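Local coordinates for protein fatty acid biosynthesis transcriptional regulator (Streptococcus pneumoniae, PDB 6JBX) that probably represses transcription of fatty acid synthesis genes, binding DNA as a MarR-family winged helix-turn-helix regulator, with acyl-ACP as co-repressor, at residues M46-V51 / T75-N80; T59-S64 / V69-V74. All blocks are in the same frame, centred on the assembly; numbering follows the deposited sequence.

Contact 1 (M46-V51 / T75-N80); sequences MHTIDV and TTSLNN. With nucleotides of chain D.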
loop_
_atom_site.group_PDB
_atom_site.type_symbol
_atom_site.label_atom_id
_atom_site.label_comp_id
_atom_site.label_asym_id
_atom_site.label_seq_id
_atom_site.Cartn_x
_atom_site.Cartn_y
_atom_site.Cartn_z
ATOM N N MET A 46 6.326 3.202 -11.774
ATOM C CA MET A 46 7.224 2.053 -11.600
ATOM C C MET A 46 6.418 0.752 -11.734
ATOM O O MET A 46 6.912 -0.212 -12.295
ATOM C CB MET A 46 7.935 2.118 -10.253
ATOM C CG MET A 46 9.052 1.136 -10.079
ATOM S SD MET A 46 10.471 1.300 -11.199
ATOM C CE MET A 46 10.228 -0.224 -12.101
ATOM N N HIS A 47 5.146 0.750 -11.340
ATOM C CA HIS A 47 4.365 -0.485 -11.508
ATOM C C HIS A 47 4.156 -0.791 -13.000
ATOM O O HIS A 47 4.241 -1.933 -13.389
ATOM C CB HIS A 47 3.014 -0.425 -10.780
ATOM C CG HIS A 47 3.155 -0.414 -9.298
ATOM N ND1 HIS A 47 2.188 0.145 -8.490
ATOM C CD2 HIS A 47 4.163 -0.829 -8.492
ATOM C CE1 HIS A 47 2.587 0.058 -7.235
ATOM N NE2 HIS A 47 3.806 -0.532 -7.212
ATOM N N THR A 48 3.841 0.223 -13.802
ATOM C CA THR A 48 3.688 0.044 -15.242
ATOM C C THR A 48 5.010 -0.437 -15.835
ATOM O O THR A 48 5.031 -1.421 -16.567
ATOM C CB THR A 48 3.177 1.313 -15.917
ATOM O OG1 THR A 48 1.945 1.648 -15.292
ATOM C CG2 THR A 48 2.970 1.146 -17.406
ATOM N N ILE A 49 6.123 0.164 -15.429
ATOM C CA ILE A 49 7.415 -0.257 -15.954
ATOM C C ILE A 49 7.646 -1.743 -15.638
ATOM O O ILE A 49 8.194 -2.499 -16.466
ATOM C CB ILE A 49 8.552 0.637 -15.433
ATOM C CG1 ILE A 49 8.463 2.039 -16.047
ATOM C CG2 ILE A 49 9.910 0.007 -15.670
ATOM C CD1 ILE A 49 9.542 2.975 -15.591
ATOM N N ASP A 50 7.255 -2.143 -14.447
ATOM C CA ASP A 50 7.477 -3.493 -13.906
ATOM C C ASP A 50 6.723 -4.537 -14.743
ATOM O O ASP A 50 7.293 -5.535 -15.149
ATOM C CB ASP A 50 6.999 -3.532 -12.447
ATOM C CG ASP A 50 7.396 -4.784 -11.707
ATOM O OD1 ASP A 50 8.581 -5.178 -11.825
ATOM O OD2 ASP A 50 6.501 -5.368 -11.046
ATOM N N VAL A 51 5.465 -4.278 -15.023
ATOM C CA VAL A 51 4.684 -5.172 -15.859
ATOM C C VAL A 51 5.384 -5.340 -17.221
ATOM O O VAL A 51 5.565 -6.466 -17.699
ATOM C CB VAL A 51 3.246 -4.654 -16.028
ATOM C CG1 VAL A 51 2.489 -5.449 -17.078
ATOM C CG2 VAL A 51 2.488 -4.656 -14.711
ATOM N N THR A 75 -3.237 4.242 -20.818
ATOM C CA THR A 75 -2.761 4.979 -21.999
ATOM C C THR A 75 -2.037 6.258 -21.561
ATOM O O THR A 75 -0.997 6.590 -22.118
ATOM C CB THR A 75 -3.894 5.290 -22.981
ATOM O OG1 THR A 75 -4.307 4.035 -23.534
ATOM C CG2 THR A 75 -3.470 6.245 -24.082
ATOM N N THR A 76 -2.606 6.963 -20.578
ATOM C CA THR A 76 -2.012 8.196 -20.074
ATOM C C THR A 76 -0.625 7.905 -19.495
ATOM O O THR A 76 0.325 8.609 -19.776
ATOM C CB THR A 76 -2.955 8.876 -19.070
ATOM O OG1 THR A 76 -4.081 9.274 -19.864
ATOM C CG2 THR A 76 -2.307 10.040 -18.347
ATOM N N SER A 77 -0.531 6.870 -18.683
ATOM C CA SER A 77 0.714 6.524 -18.042
ATOM C C SER A 77 1.756 6.175 -19.116
ATOM O O SER A 77 2.926 6.618 -19.025
ATOM C CB SER A 77 0.503 5.410 -17.050
ATOM O OG SER A 77 1.688 5.092 -16.353
ATOM N N LEU A 78 1.346 5.413 -20.135
ATOM C CA LEU A 78 2.283 5.029 -21.183
ATOM C C LEU A 78 2.735 6.276 -21.962
ATOM O O LEU A 78 3.921 6.381 -22.299
ATOM C CB LEU A 78 1.642 4.002 -22.122
ATOM C CG LEU A 78 1.271 2.653 -21.506
ATOM C CD1 LEU A 78 0.433 1.859 -22.493
ATOM C CD2 LEU A 78 2.497 1.847 -21.102
ATOM N N ASN A 79 1.840 7.239 -22.205
ATOM C CA ASN A 79 2.222 8.480 -22.903
ATOM C C ASN A 79 3.317 9.201 -22.110
ATOM O O ASN A 79 4.313 9.624 -22.697
ATOM C CB ASN A 79 1.039 9.442 -23.103
ATOM C CG ASN A 79 0.038 8.987 -24.148
ATOM O OD1 ASN A 79 0.295 8.026 -24.876
ATOM N ND2 ASN A 79 -1.096 9.678 -24.228
ATOM N N ASN A 80 3.128 9.363 -20.789
ATOM C CA ASN A 80 4.164 9.988 -19.924
ATOM C C ASN A 80 5.472 9.178 -19.976
ATOM O O ASN A 80 6.574 9.733 -19.982
ATOM C CB ASN A 80 3.681 10.174 -18.480
ATOM C CG ASN A 80 2.521 11.144 -18.376
ATOM O OD1 ASN A 80 2.372 12.036 -19.216
ATOM N ND2 ASN A 80 1.656 10.958 -17.384
ATOM P P DT D 6 -2.484 3.667 -27.136
ATOM O OP1 DT D 6 -1.245 4.037 -27.831
ATOM O OP2 DT D 6 -2.538 3.304 -25.699
ATOM O "O5'" DT D 6 -3.492 4.871 -27.381
ATOM C "C5'" DT D 6 -3.724 5.337 -28.705
ATOM C "C4'" DT D 6 -4.801 6.384 -28.634
ATOM O "O4'" DT D 6 -6.004 5.789 -28.123
ATOM C "C3'" DT D 6 -4.477 7.531 -27.676
ATOM O "O3'" DT D 6 -4.209 8.653 -28.488
ATOM C "C2'" DT D 6 -5.753 7.739 -26.880
ATOM C "C1'" DT D 6 -6.764 6.840 -27.590
ATOM N N1 DT D 6 -7.766 6.246 -26.721
ATOM C C2 DT D 6 -9.036 6.769 -26.757
ATOM O O2 DT D 6 -9.347 7.706 -27.471
ATOM N N3 DT D 6 -9.932 6.154 -25.921
ATOM C C4 DT D 6 -9.687 5.091 -25.081
ATOM O O4 DT D 6 -10.590 4.644 -24.380
ATOM C C5 DT D 6 -8.325 4.619 -25.065
ATOM C C7 DT D 6 -7.967 3.481 -24.166
ATOM C C6 DT D 6 -7.446 5.199 -25.890
ATOM P P DT D 7 -3.706 10.016 -27.837
ATOM O OP1 DT D 7 -3.060 10.788 -28.915
ATOM O OP2 DT D 7 -2.985 9.671 -26.595
ATOM O "O5'" DT D 7 -5.060 10.790 -27.537
ATOM C "C5'" DT D 7 -5.956 11.032 -28.624
ATOM C "C4'" DT D 7 -7.238 11.601 -28.081
ATOM O "O4'" DT D 7 -7.885 10.608 -27.266
ATOM C "C3'" DT D 7 -7.041 12.828 -27.185
ATOM O "O3'" DT D 7 -7.665 13.943 -27.837
ATOM C "C2'" DT D 7 -7.674 12.435 -25.854
ATOM C "C1'" DT D 7 -8.565 11.269 -26.210
ATOM N N1 DT D 7 -8.809 10.275 -25.156
ATOM C C2 DT D 7 -10.095 10.043 -24.725
ATOM O O2 DT D 7 -11.053 10.704 -25.096
ATOM N N3 DT D 7 -10.210 9.050 -23.789
ATOM C C4 DT D 7 -9.209 8.229 -23.316
ATOM O O4 DT D 7 -9.471 7.370 -22.480
ATOM C C5 DT D 7 -7.886 8.527 -23.811
ATOM C C7 DT D 7 -6.719 7.746 -23.293
ATOM C C6 DT D 7 -7.759 9.500 -24.715
#

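Contact 2 (T59-S64 / V69-V74); sequences TPSQVS and VTLGTV. With nucleotides of chain C; nucleotides of chain D.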
loop_
_atom_site.group_PDB
_atom_site.type_symbol
_atom_site.label_atom_id
_atom_site.label_comp_id
_atom_site.label_asym_id
_atom_site.label_seq_id
_atom_site.Cartn_x
_atom_site.Cartn_y
_atom_site.Cartn_z
ATOM N N THR A 59 0.622 -5.865 -24.094
ATOM C CA THR A 59 -0.204 -4.829 -24.705
ATOM C C THR A 59 -0.833 -3.932 -23.626
ATOM O O THR A 59 -0.963 -4.334 -22.467
ATOM C CB THR A 59 -1.331 -5.451 -25.547
ATOM O OG1 THR A 59 -2.337 -5.953 -24.666
ATOM C CG2 THR A 59 -0.859 -6.585 -26.426
ATOM N N PRO A 60 -1.328 -2.761 -24.029
ATOM C CA PRO A 60 -2.015 -1.953 -23.017
ATOM C C PRO A 60 -3.143 -2.688 -22.280
ATOM O O PRO A 60 -3.271 -2.548 -21.047
ATOM C CB PRO A 60 -2.606 -0.795 -23.821
ATOM C CG PRO A 60 -1.571 -0.570 -24.890
ATOM C CD PRO A 60 -1.146 -1.978 -25.267
ATOM N N SER A 61 -3.969 -3.417 -23.030
ATOM C CA SER A 61 -5.071 -4.193 -22.427
ATOM C C SER A 61 -4.518 -5.122 -21.347
ATOM O O SER A 61 -5.088 -5.204 -20.273
ATOM C CB SER A 61 -5.854 -4.948 -23.475
ATOM O OG SER A 61 -6.404 -4.040 -24.424
ATOM N N GLN A 62 -3.377 -5.760 -21.592
ATOM C CA GLN A 62 -2.870 -6.746 -20.621
ATOM C C GLN A 62 -2.332 -6.012 -19.393
ATOM O O GLN A 62 -2.421 -6.524 -18.281
ATOM C CB GLN A 62 -1.774 -7.627 -21.224
ATOM C CG GLN A 62 -1.994 -7.917 -22.710
ATOM C CD GLN A 62 -1.225 -9.081 -23.292
ATOM O OE1 GLN A 62 -0.017 -9.006 -23.511
ATOM N NE2 GLN A 62 -1.941 -10.149 -23.618
ATOM N N VAL A 63 -1.750 -4.826 -19.609
ATOM C CA VAL A 63 -1.258 -4.007 -18.487
ATOM C C VAL A 63 -2.454 -3.558 -17.632
ATOM O O VAL A 63 -2.410 -3.632 -16.435
ATOM C CB VAL A 63 -0.436 -2.804 -18.977
ATOM C CG1 VAL A 63 -0.110 -1.840 -17.836
ATOM C CG2 VAL A 63 0.831 -3.250 -19.685
ATOM N N SER A 64 -3.509 -3.103 -18.268
ATOM C CA SER A 64 -4.747 -2.773 -17.606
ATOM C C SER A 64 -5.244 -3.901 -16.679
ATOM O O SER A 64 -5.504 -3.691 -15.483
ATOM C CB SER A 64 -5.771 -2.465 -18.625
ATOM O OG SER A 64 -6.963 -2.094 -17.975
ATOM N N VAL A 69 -6.689 -1.201 -13.442
ATOM C CA VAL A 69 -7.181 0.148 -13.749
ATOM C C VAL A 69 -7.663 0.118 -15.188
ATOM O O VAL A 69 -7.299 -0.782 -15.926
ATOM C CB VAL A 69 -6.114 1.247 -13.572
ATOM C CG1 VAL A 69 -5.522 1.244 -12.169
ATOM C CG2 VAL A 69 -5.000 1.131 -14.603
ATOM N N THR A 70 -8.404 1.139 -15.577
ATOM C CA THR A 70 -9.002 1.147 -16.872
ATOM C C THR A 70 -7.958 1.469 -17.934
ATOM O O THR A 70 -6.865 1.911 -17.630
ATOM C CB THR A 70 -10.125 2.172 -17.000
ATOM O OG1 THR A 70 -9.534 3.460 -17.193
ATOM C CG2 THR A 70 -11.039 2.153 -15.806
ATOM N N LEU A 71 -8.352 1.267 -19.185
ATOM C CA LEU A 71 -7.403 1.334 -20.272
ATOM C C LEU A 71 -6.965 2.788 -20.494
ATOM O O LEU A 71 -5.797 3.007 -20.778
ATOM C CB LEU A 71 -8.023 0.758 -21.549
ATOM C CG LEU A 71 -7.030 0.341 -22.633
ATOM C CD1 LEU A 71 -5.930 -0.543 -22.070
ATOM C CD2 LEU A 71 -7.740 -0.386 -23.764
ATOM N N GLY A 72 -7.902 3.742 -20.391
ATOM C CA GLY A 72 -7.593 5.193 -20.489
ATOM C C GLY A 72 -6.451 5.595 -19.556
ATOM O O GLY A 72 -5.516 6.273 -19.961
ATOM N N THR A 73 -6.531 5.107 -18.323
ATOM C CA THR A 73 -5.536 5.303 -17.297
ATOM C C THR A 73 -4.182 4.746 -17.734
ATOM O O THR A 73 -3.155 5.412 -17.537
ATOM C CB THR A 73 -5.955 4.620 -15.992
ATOM O OG1 THR A 73 -7.094 5.349 -15.538
ATOM C CG2 THR A 73 -4.880 4.630 -14.934
ATOM N N VAL A 74 -4.171 3.529 -18.290
ATOM C CA VAL A 74 -2.921 2.926 -18.769
ATOM C C VAL A 74 -2.370 3.765 -19.935
ATOM O O VAL A 74 -1.158 4.007 -20.004
ATOM C CB VAL A 74 -3.095 1.458 -19.181
ATOM C CG1 VAL A 74 -1.979 0.993 -20.119
ATOM C CG2 VAL A 74 -3.171 0.552 -17.964
ATOM P P DC C 15 -9.285 3.357 -12.636
ATOM O OP1 DC C 15 -9.541 2.055 -11.996
ATOM O OP2 DC C 15 -8.531 3.444 -13.914
ATOM O "O5'" DC C 15 -10.572 4.201 -12.994
ATOM C "C5'" DC C 15 -11.544 4.401 -11.968
ATOM C "C4'" DC C 15 -12.689 5.199 -12.532
ATOM O "O4'" DC C 15 -12.177 6.432 -13.069
ATOM C "C3'" DC C 15 -13.402 4.497 -13.683
ATOM O "O3'" DC C 15 -14.809 4.653 -13.524
ATOM C "C2'" DC C 15 -12.927 5.238 -14.914
ATOM C "C1'" DC C 15 -12.653 6.631 -14.379
ATOM N N1 DC C 15 -11.625 7.378 -15.128
ATOM C C2 DC C 15 -11.863 8.711 -15.457
ATOM O O2 DC C 15 -12.931 9.228 -15.115
ATOM N N3 DC C 15 -10.932 9.397 -16.161
ATOM C C4 DC C 15 -9.787 8.801 -16.507
ATOM N N4 DC C 15 -8.895 9.509 -17.202
ATOM C C5 DC C 15 -9.517 7.445 -16.176
ATOM C C6 DC C 15 -10.455 6.774 -15.498
ATOM P P DA D 5 -4.174 -2.953 -27.254
ATOM O OP1 DA D 5 -2.767 -3.150 -27.717
ATOM O OP2 DA D 5 -4.616 -3.541 -25.956
ATOM O "O5'" DA D 5 -4.496 -1.402 -27.292
ATOM C "C5'" DA D 5 -4.026 -0.668 -28.394
ATOM C "C4'" DA D 5 -4.690 0.681 -28.461
ATOM O "O4'" DA D 5 -6.112 0.571 -28.302
ATOM C "C3'" DA D 5 -4.255 1.695 -27.394
ATOM O "O3'" DA D 5 -3.177 2.448 -27.967
ATOM C "C2'" DA D 5 -5.526 2.504 -27.159
ATOM C "C1'" DA D 5 -6.525 1.908 -28.165
ATOM N N9 DA D 5 -7.915 1.912 -27.718
ATOM C C8 DA D 5 -8.513 1.081 -26.807
ATOM N N7 DA D 5 -9.775 1.364 -26.582
ATOM C C5 DA D 5 -10.022 2.454 -27.406
ATOM C C6 DA D 5 -11.173 3.229 -27.623
ATOM N N6 DA D 5 -12.339 3.004 -27.016
ATOM N N1 DA D 5 -11.082 4.265 -28.488
ATOM C C2 DA D 5 -9.907 4.487 -29.099
ATOM N N3 DA D 5 -8.757 3.814 -28.986
ATOM C C4 DA D 5 -8.883 2.808 -28.102
ATOM P P DT D 6 -2.484 3.667 -27.136
ATOM O OP1 DT D 6 -1.245 4.037 -27.831
ATOM O OP2 DT D 6 -2.538 3.304 -25.699
ATOM O "O5'" DT D 6 -3.492 4.871 -27.381
ATOM C "C5'" DT D 6 -3.724 5.337 -28.705
ATOM C "C4'" DT D 6 -4.801 6.384 -28.634
ATOM O "O4'" DT D 6 -6.004 5.789 -28.123
ATOM C "C3'" DT D 6 -4.477 7.531 -27.676
ATOM O "O3'" DT D 6 -4.209 8.653 -28.488
ATOM C "C2'" DT D 6 -5.753 7.739 -26.880
ATOM C "C1'" DT D 6 -6.764 6.840 -27.590
ATOM N N1 DT D 6 -7.766 6.246 -26.721
ATOM C C2 DT D 6 -9.036 6.769 -26.757
ATOM O O2 DT D 6 -9.347 7.706 -27.471
ATOM N N3 DT D 6 -9.932 6.154 -25.921
ATOM C C4 DT D 6 -9.687 5.091 -25.081
ATOM O O4 DT D 6 -10.590 4.644 -24.380
ATOM C C5 DT D 6 -8.325 4.619 -25.065
ATOM C C7 DT D 6 -7.967 3.481 -24.166
ATOM C C6 DT D 6 -7.446 5.199 -25.890
#

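Contact 1 (M46-V51 / T75-N80)
Thr48 is the one residue of 46-51 that touches 75-80, and it uses its two branches on two different residues. Its methyl CG2 comes within 3.8 Å of Leu78 CD2, the two side chains meeting at a slant, and its hydroxyl OG1 faces the hydroxyl of Ser77, with Thr48 OG1 and Ser77 OG 3.6 Å apart. That spacing is too long for a hydrogen bond, so no polar bond ties the two helices here and the junction rests on van der Waals contact. Ser77 holds OG anti to its own backbone N (chi1 -177°), which carries the hydroxyl out toward Thr48. Leu78 starts off alongside 46-51 rather than at it, and its CD2 end is the part that comes near the threonine methyl.

The contact is small, 102 Å² in all, and the backbones do not touch: the nearest CA atoms, of Thr48 and Ser77, are 7.7 Å apart. The far side of 75-80 holds DNA. Thr75 OG1 donates to OP2 of DT6 of chain D at 2.9 Å, and Asn79 ND2 donates to OP2 of DT7 of chain D at 3.0 Å, with an N-H...O angle of 156°. One helical turn thus places two side chains on successive phosphates of one strand, while the Thr75 methyl CG2 lies 3.7 Å from the thymine methyl C7 of DT7. Arg89 makes weak hydrogen bonds to Asn79 OD1 and Thr75 O.

Leu67 of helix 60-67 and Leu81 of helix 71-84 also pack on Thr48. Ile49 and Met46 turn to helix 105-125, and Leu78 rests on Ile87 and Arg89 of strand 87-91.

Contact 2 (T59-S64 / V69-V74)
Ser64, Leu71 and Val74 bury the most surface where helix 60-67 meets the start of helix 71-84. With chi1 at -178° the Ser64 hydroxyl points away from its own N and across the turn. It is modelled as donating to Val69 O, but at 2.5 Å from Ser64 OG to Val69 O the bond is too short to be relied on in detail. Val69 N returns a weak bond to Ser64 O.

Leu71 divides its two methyls between protein and DNA. Leu71 CD1 lies against the backbone of helix 60-67, 3.5 Å from Pro60 O, and also meets Pro60 CB, whereas Leu71 CD2 sits 3.5 Å from C8 of the DA5 base of chain D. Leu71 CG packs on the methyl C7 of DT6 of chain D at 3.6 Å. Val74 fills the inner side: Val74 CG2 touches Val63 CG1 at 3.9 Å and the backbone of Ser64.

Phosphates grip both helix starts. Ser61 N donates to OP2 of DA5 of chain D, and Thr70 N, at the N-cap, donates to OP2 of DC15 of chain C at 2.8 Å and 170°, an oxygen that Thr73 OG1 also binds. This is the helix-turn-helix, with helix 71-84 as recognition helix. Behind it, Pro60 and Val63 rest on Leu101 of strand 99-103.

Overall arrangement
Contacts 1 and 2 share helix 71-84, their centres about 9 Å apart. Contact 2 is nested within the chain loop closed by contact 1, since 59-64 and 69-74 both lie between 46-51 and 75-80 in the chain. They also meet directly: Val51 CG1 packs on Val63 CG2 at 3.8 Å, and Leu78 CD1 on Pro60 CG at 4.0 Å. Three helices therefore pack around one small apolar core, with the DNA on the outer side. Along chain D the phosphates are taken in order, DA5 by 59-64 and DT6 and DT7 by 75-80, while 69-74 reaches DC15 of chain C on the other strand. The tridecane pocket, lined by Ile14, Leu18 and Leu144, involves neither contact.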